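Side-chain contacts in japanin (Rhipicephalus appendiculatus, PDB 4BOE), which binds cholesterol in a lipocalin pocket and modulates the host immune response by blocking the differentiation of dendritic cells from monocytes: residues 32-37 and 42-47; 38-43 and 75-80. All blocks are in the same frame, centred on the assembly; numbering follows the deposited sequence.

Contact 1. Residues 32-37 and 42-47; sequences RYLNQT and TRSLIY. With NAG (2-acetamido-2-deoxy-beta-D-glucopyranose), chain K.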
loop_
_atom_site.group_PDB
_atom_site.type_symbol
_atom_site.label_atom_id
_atom_site.label_comp_id
_atom_site.label_asym_id
_atom_site.label_seq_id
_atom_site.Cartn_x
_atom_site.Cartn_y
_atom_site.Cartn_z
ATOM N N ARG A 32 -4.908 6.734 3.309
ATOM C CA ARG A 32 -4.907 7.753 4.353
ATOM C C ARG A 32 -5.459 7.165 5.631
ATOM O O ARG A 32 -6.387 6.358 5.611
ATOM C CB ARG A 32 -5.732 9.000 3.984
ATOM C CG ARG A 32 -5.434 9.619 2.650
ATOM C CD ARG A 32 -5.992 11.010 2.626
ATOM N NE ARG A 32 -5.836 11.649 1.320
ATOM C CZ ARG A 32 -6.742 11.661 0.349
ATOM N NH1 ARG A 32 -7.916 11.053 0.509
ATOM N NH2 ARG A 32 -6.484 12.279 -0.797
ATOM N N TYR A 33 -4.940 7.646 6.750
ATOM C CA TYR A 33 -5.386 7.277 8.075
ATOM C C TYR A 33 -6.711 7.996 8.318
ATOM O O TYR A 33 -6.807 9.202 8.050
ATOM C CB TYR A 33 -4.343 7.766 9.109
ATOM C CG TYR A 33 -4.762 7.606 10.556
ATOM C CD1 TYR A 33 -5.562 8.555 11.182
ATOM C CD2 TYR A 33 -4.343 6.514 11.303
ATOM C CE1 TYR A 33 -5.959 8.401 12.509
ATOM C CE2 TYR A 33 -4.732 6.353 12.625
ATOM C CZ TYR A 33 -5.490 7.334 13.244
ATOM O OH TYR A 33 -5.845 7.185 14.558
ATOM N N LEU A 34 -7.697 7.297 8.866
ATOM C CA LEU A 34 -8.997 7.934 9.186
ATOM C C LEU A 34 -9.203 7.991 10.687
ATOM O O LEU A 34 -9.399 9.057 11.236
ATOM C CB LEU A 34 -10.173 7.213 8.522
ATOM C CG LEU A 34 -10.079 7.099 7.010
ATOM C CD1 LEU A 34 -11.286 6.385 6.471
ATOM C CD2 LEU A 34 -9.923 8.460 6.335
ATOM N N ASN A 35 -9.117 6.870 11.363
ATOM C CA ASN A 35 -9.303 6.890 12.812
ATOM C C ASN A 35 -8.833 5.606 13.411
ATOM O O ASN A 35 -8.344 4.728 12.700
ATOM C CB ASN A 35 -10.805 7.175 13.173
ATOM C CG ASN A 35 -11.825 6.159 12.730
ATOM O OD1 ASN A 35 -11.698 4.961 13.028
ATOM N ND2 ASN A 35 -12.888 6.656 12.059
ATOM N N GLN A 36 -8.984 5.483 14.711
ATOM C CA GLN A 36 -8.658 4.274 15.433
ATOM C C GLN A 36 -9.714 3.986 16.486
ATOM O O GLN A 36 -10.123 4.895 17.189
ATOM C CB GLN A 36 -7.292 4.410 16.124
ATOM C CG GLN A 36 -6.872 3.110 16.808
ATOM C CD GLN A 36 -5.462 3.146 17.333
ATOM O OE1 GLN A 36 -4.754 4.163 17.222
ATOM N NE2 GLN A 36 -5.038 2.023 17.922
ATOM N N THR A 37 -10.099 2.711 16.621
ATOM C CA THR A 37 -11.007 2.228 17.662
ATOM C C THR A 37 -10.389 0.959 18.207
ATOM O O THR A 37 -10.312 -0.039 17.496
ATOM C CB THR A 37 -12.445 1.972 17.153
ATOM O OG1 THR A 37 -12.418 1.198 15.952
ATOM C CG2 THR A 37 -13.199 3.254 16.903
ATOM N N THR A 42 -8.547 2.535 11.074
ATOM C CA THR A 42 -9.337 2.602 9.851
ATOM C C THR A 42 -8.581 3.492 8.917
ATOM O O THR A 42 -8.156 4.583 9.294
ATOM C CB THR A 42 -10.793 3.084 10.086
ATOM O OG1 THR A 42 -11.379 2.257 11.067
ATOM C CG2 THR A 42 -11.664 2.970 8.840
ATOM N N ARG A 43 -8.397 3.012 7.695
ATOM C CA ARG A 43 -7.737 3.782 6.665
ATOM C C ARG A 43 -8.621 3.753 5.403
ATOM O O ARG A 43 -9.426 2.841 5.209
ATOM C CB ARG A 43 -6.367 3.184 6.303
ATOM C CG ARG A 43 -5.414 2.834 7.455
ATOM C CD ARG A 43 -4.048 2.387 6.868
ATOM N NE ARG A 43 -3.402 3.527 6.232
ATOM C CZ ARG A 43 -2.609 4.414 6.816
ATOM N NH1 ARG A 43 -2.221 4.243 8.073
ATOM N NH2 ARG A 43 -2.141 5.451 6.125
ATOM N N SER A 44 -8.420 4.710 4.542
ATOM C CA SER A 44 -9.060 4.715 3.231
ATOM C C SER A 44 -8.090 4.156 2.193
ATOM O O SER A 44 -6.887 4.178 2.408
ATOM C CB SER A 44 -9.444 6.134 2.825
ATOM O OG SER A 44 -8.286 6.934 2.666
ATOM N N LEU A 45 -8.619 3.625 1.095
ATOM C CA LEU A 45 -7.860 3.206 -0.059
ATOM C C LEU A 45 -8.328 4.156 -1.152
ATOM O O LEU A 45 -9.502 4.179 -1.468
ATOM C CB LEU A 45 -8.128 1.751 -0.416
ATOM C CG LEU A 45 -7.345 1.224 -1.617
ATOM C CD1 LEU A 45 -5.843 1.200 -1.356
ATOM C CD2 LEU A 45 -7.813 -0.127 -1.944
ATOM N N ILE A 46 -7.437 5.009 -1.638
ATOM C CA ILE A 46 -7.711 6.036 -2.625
ATOM C C ILE A 46 -6.979 5.684 -3.926
ATOM O O ILE A 46 -5.828 5.262 -3.902
ATOM C CB ILE A 46 -7.240 7.416 -2.094
ATOM C CG1 ILE A 46 -7.821 7.766 -0.716
ATOM C CG2 ILE A 46 -7.519 8.546 -3.085
ATOM C CD1 ILE A 46 -9.327 7.815 -0.664
ATOM N N TYR A 47 -7.641 5.891 -5.054
ATOM C CA TYR A 47 -7.034 5.649 -6.374
ATOM C C TYR A 47 -7.833 6.326 -7.446
ATOM O O TYR A 47 -8.909 6.842 -7.179
ATOM C CB TYR A 47 -6.897 4.147 -6.663
ATOM C CG TYR A 47 -8.190 3.377 -6.647
ATOM C CD1 TYR A 47 -8.755 2.954 -5.451
ATOM C CD2 TYR A 47 -8.835 3.032 -7.833
ATOM C CE1 TYR A 47 -9.961 2.250 -5.428
ATOM C CE2 TYR A 47 -10.027 2.324 -7.826
ATOM C CZ TYR A 47 -10.579 1.911 -6.621
ATOM O OH TYR A 47 -11.767 1.222 -6.600
HETATM C C1 NAG K . -14.007 5.859 11.646
HETATM C C2 NAG K . -15.300 6.430 12.226
HETATM C C3 NAG K . -16.436 5.476 11.862
HETATM C C4 NAG K . -16.557 5.390 10.344
HETATM C C5 NAG K . -15.206 5.035 9.720
HETATM C C6 NAG K . -15.202 5.144 8.208
HETATM C C7 NAG K . -14.825 5.832 14.595
HETATM C C8 NAG K . -14.414 6.447 15.899
HETATM N N2 NAG K . -15.262 6.693 13.659
HETATM O O3 NAG K . -17.661 5.947 12.412
HETATM O O4 NAG K . -17.524 4.412 9.975
HETATM O O5 NAG K . -14.171 5.909 10.219
HETATM O O6 NAG K . -15.752 6.373 7.749
HETATM O O7 NAG K . -14.760 4.620 14.399
HETATM O O HOH W 1 -9.310 9.658 2.480
HETATM O O HOH W 2 -11.010 1.299 13.569
#
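L34 and N35 both face T42 in a classic beta bulge of the antiparallel hairpin formed by strands 26-37 and 40-49. T42 O accepts two amides: L34 N at 2.8 Å and N35 N at 3.2 Å. Both donors lie tilted from its carbonyl plane. T42 N returns a 2.7 Å bond to N35 O. S44 N reaches R32 O at 2.8 Å, in the carbonyl plane. This hairpin is part of the lipocalin barrel, and cholesterol touches R43 and L45 of strand 40-49. R43 lays one face of its guanidinium over Y33 CA. A bend at chi3 (68°) puts it there; NE bonds to T31 OG1, NH1 to A6 O and N8 O, NH2 to Q10 O. The extended R32 chain brings NH1 to 3.5 Å from I46 CG1. A water in the guanidinium plane accepts from R32 NH1 and bonds S44 OG. The other sheet face carries N35 and T42, side by side. N35 ND2 is covalently bonded to C1 of an N-acetylglucosamine (1.4 Å), the first sugar of an N-linked glycan in the N-Q-T sequon. T37 CG2 lies 3.3 Å from the sugar's O7, and a second water accepts from T37 OG1 and T42 OG1.

Contact 2. Residues 38-43 and 75-80; sequences GDWVTR and RVKASD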
loop_
_atom_site.group_PDB
_atom_site.type_symbol
_atom_site.label_atom_id
_atom_site.label_comp_id
_atom_site.label_asym_id
_atom_site.label_seq_id
_atom_site.Cartn_x
_atom_site.Cartn_y
_atom_site.Cartn_z
ATOM N N GLY A 38 -9.903 1.019 19.449
ATOM C CA GLY A 38 -9.276 -0.119 20.109
ATOM C C GLY A 38 -7.969 -0.453 19.410
ATOM O O GLY A 38 -7.133 0.437 19.220
ATOM N N ASP A 39 -7.824 -1.714 18.974
ATOM C CA ASP A 39 -6.617 -2.165 18.268
ATOM C C ASP A 39 -6.703 -1.988 16.744
ATOM O O ASP A 39 -5.715 -2.249 16.069
ATOM C CB ASP A 39 -6.339 -3.642 18.613
ATOM C CG ASP A 39 -6.060 -3.875 20.092
ATOM O OD1 ASP A 39 -5.484 -2.952 20.750
ATOM O OD2 ASP A 39 -6.384 -4.984 20.591
ATOM N N TRP A 40 -7.850 -1.529 16.202
ATOM C CA TRP A 40 -8.038 -1.391 14.770
ATOM C C TRP A 40 -7.916 0.018 14.282
ATOM O O TRP A 40 -8.604 0.901 14.781
ATOM C CB TRP A 40 -9.387 -1.968 14.359
ATOM C CG TRP A 40 -9.459 -3.446 14.567
ATOM C CD1 TRP A 40 -9.779 -4.093 15.726
ATOM C CD2 TRP A 40 -9.034 -4.458 13.644
ATOM N NE1 TRP A 40 -9.594 -5.453 15.574
ATOM C CE2 TRP A 40 -9.203 -5.709 14.286
ATOM C CE3 TRP A 40 -8.520 -4.431 12.341
ATOM C CZ2 TRP A 40 -8.884 -6.918 13.663
ATOM C CZ3 TRP A 40 -8.218 -5.628 11.712
ATOM C CH2 TRP A 40 -8.374 -6.853 12.374
ATOM N N VAL A 41 -7.084 0.226 13.257
ATOM C CA VAL A 41 -6.941 1.527 12.608
ATOM C C VAL A 41 -7.783 1.480 11.341
ATOM O O VAL A 41 -7.679 0.526 10.579
ATOM C CB VAL A 41 -5.450 1.850 12.321
ATOM C CG1 VAL A 41 -5.304 3.050 11.389
ATOM C CG2 VAL A 41 -4.717 2.115 13.636
ATOM N N THR A 42 -8.547 2.535 11.074
ATOM C CA THR A 42 -9.337 2.602 9.851
ATOM C C THR A 42 -8.581 3.492 8.917
ATOM O O THR A 42 -8.156 4.583 9.294
ATOM C CB THR A 42 -10.793 3.084 10.086
ATOM O OG1 THR A 42 -11.379 2.257 11.067
ATOM C CG2 THR A 42 -11.664 2.970 8.840
ATOM N N ARG A 43 -8.397 3.012 7.695
ATOM C CA ARG A 43 -7.737 3.782 6.665
ATOM C C ARG A 43 -8.621 3.753 5.403
ATOM O O ARG A 43 -9.426 2.841 5.209
ATOM C CB ARG A 43 -6.367 3.184 6.303
ATOM C CG ARG A 43 -5.414 2.834 7.455
ATOM C CD ARG A 43 -4.048 2.387 6.868
ATOM N NE ARG A 43 -3.402 3.527 6.232
ATOM C CZ ARG A 43 -2.609 4.414 6.816
ATOM N NH1 ARG A 43 -2.221 4.243 8.073
ATOM N NH2 ARG A 43 -2.141 5.451 6.125
ATOM N N ARG A 75 -2.813 -7.609 10.060
ATOM C CA ARG A 75 -4.202 -8.100 9.907
ATOM C C ARG A 75 -4.998 -7.035 9.137
ATOM O O ARG A 75 -4.909 -5.876 9.478
ATOM C CB ARG A 75 -4.854 -8.375 11.280
ATOM C CG ARG A 75 -4.728 -9.812 11.767
ATOM C CD ARG A 75 -3.310 -10.261 12.041
ATOM N NE ARG A 75 -3.207 -11.726 12.004
ATOM C CZ ARG A 75 -2.836 -12.527 13.006
ATOM N NH1 ARG A 75 -2.507 -12.020 14.194
ATOM N NH2 ARG A 75 -2.787 -13.841 12.827
ATOM N N VAL A 76 -5.755 -7.428 8.114
ATOM C CA VAL A 76 -6.516 -6.479 7.284
ATOM C C VAL A 76 -7.981 -6.909 7.246
ATOM O O VAL A 76 -8.234 -8.058 6.952
ATOM C CB VAL A 76 -5.902 -6.355 5.849
ATOM C CG1 VAL A 76 -6.764 -5.480 4.928
ATOM C CG2 VAL A 76 -4.462 -5.837 5.906
ATOM N N LYS A 77 -8.929 -6.014 7.611
ATOM C CA LYS A 77 -10.378 -6.258 7.483
ATOM C C LYS A 77 -10.845 -5.233 6.453
ATOM O O LYS A 77 -11.086 -4.072 6.763
ATOM C CB LYS A 77 -11.151 -6.109 8.811
ATOM C CG LYS A 77 -10.917 -7.252 9.769
ATOM C CD LYS A 77 -11.874 -7.290 10.985
ATOM C CE LYS A 77 -12.085 -5.980 11.690
ATOM N NZ LYS A 77 -12.871 -6.135 12.949
ATOM N N ALA A 78 -10.806 -5.631 5.215
ATOM C CA ALA A 78 -11.158 -4.772 4.108
ATOM C C ALA A 78 -12.653 -4.820 3.821
ATOM O O ALA A 78 -13.303 -5.851 4.017
ATOM C CB ALA A 78 -10.379 -5.163 2.858
ATOM N N SER A 79 -13.180 -3.699 3.313
ATOM C CA SER A 79 -14.576 -3.640 2.910
ATOM C C SER A 79 -14.843 -4.689 1.829
ATOM O O SER A 79 -13.942 -5.188 1.139
ATOM C CB SER A 79 -14.921 -2.256 2.368
ATOM O OG SER A 79 -14.258 -2.037 1.132
ATOM N N ASP A 80 -16.097 -5.028 1.693
ATOM C CA ASP A 80 -16.531 -5.989 0.685
ATOM C C ASP A 80 -16.090 -5.540 -0.723
ATOM O O ASP A 80 -15.620 -6.356 -1.519
ATOM C CB ASP A 80 -18.053 -6.116 0.771
ATOM C CG ASP A 80 -18.596 -7.145 -0.162
ATOM O OD1 ASP A 80 -18.676 -6.860 -1.376
ATOM O OD2 ASP A 80 -18.890 -8.262 0.302
#
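W40 and K77 carry this contact, and R75 adds a smaller touch. The two main side chains point toward each other and cross at about a right angle. Their CA atoms stay 9.1 Å apart, too far for strand pairing, and no hydrogen bond joins the two segments. K77 runs its aliphatic chain over one face of the indole. Its CG lies 3.7 Å from W40 CH2, at the outer end of the six-membered ring. Next, K77 CE stands 3.6 Å from the centroid of that ring and only 1° off the normal, a CH-pi contact. A bend at chi3 (-46°) keeps CE over the indole, and the amine ends over the five-membered ring. There K77 NZ makes a cation-pi contact, 4.2 Å from the centroid and 19° off the normal. R75 meets the same indole through its CB, 4.0 Å from W40 CH2. The rest of R75 leads away, and its NE forms a salt bridge with D91. With an alanine in place of W40, the K77 amine would probably lose its aromatic partner, and the lysine chain would be freer to turn. Strand 59-66 lies between the two strands and pairs with both. Q64 of that strand touches both W40 and K77, and K66 also touches W40. This is a surface contact between next-but-one strands of the antiparallel lipocalin barrel, made by a lysine laid over a tryptophan in combined CH-pi and cation-pi contact.

The centres of contacts 1 and 2 are about 8 Å apart, and both lie on the same antiparallel sheet. They share strand 40-49 and, in it, T42 and R43. Along the chain, 32-37 comes first, then the turn and strand start of 38-43, which runs into 42-47. Segment 75-80 follows much later, on strand 73-78. Contact 1 is therefore local, between neighbouring strands of one hairpin, while contact 2 reaches past strand 59-66. V41 joins them directly: its CG1 packs 3.6 Å from Y33 CE2. Together they span four successive strands, 26-37, 40-49, 59-66 and 73-78, of the barrel wall round cholesterol.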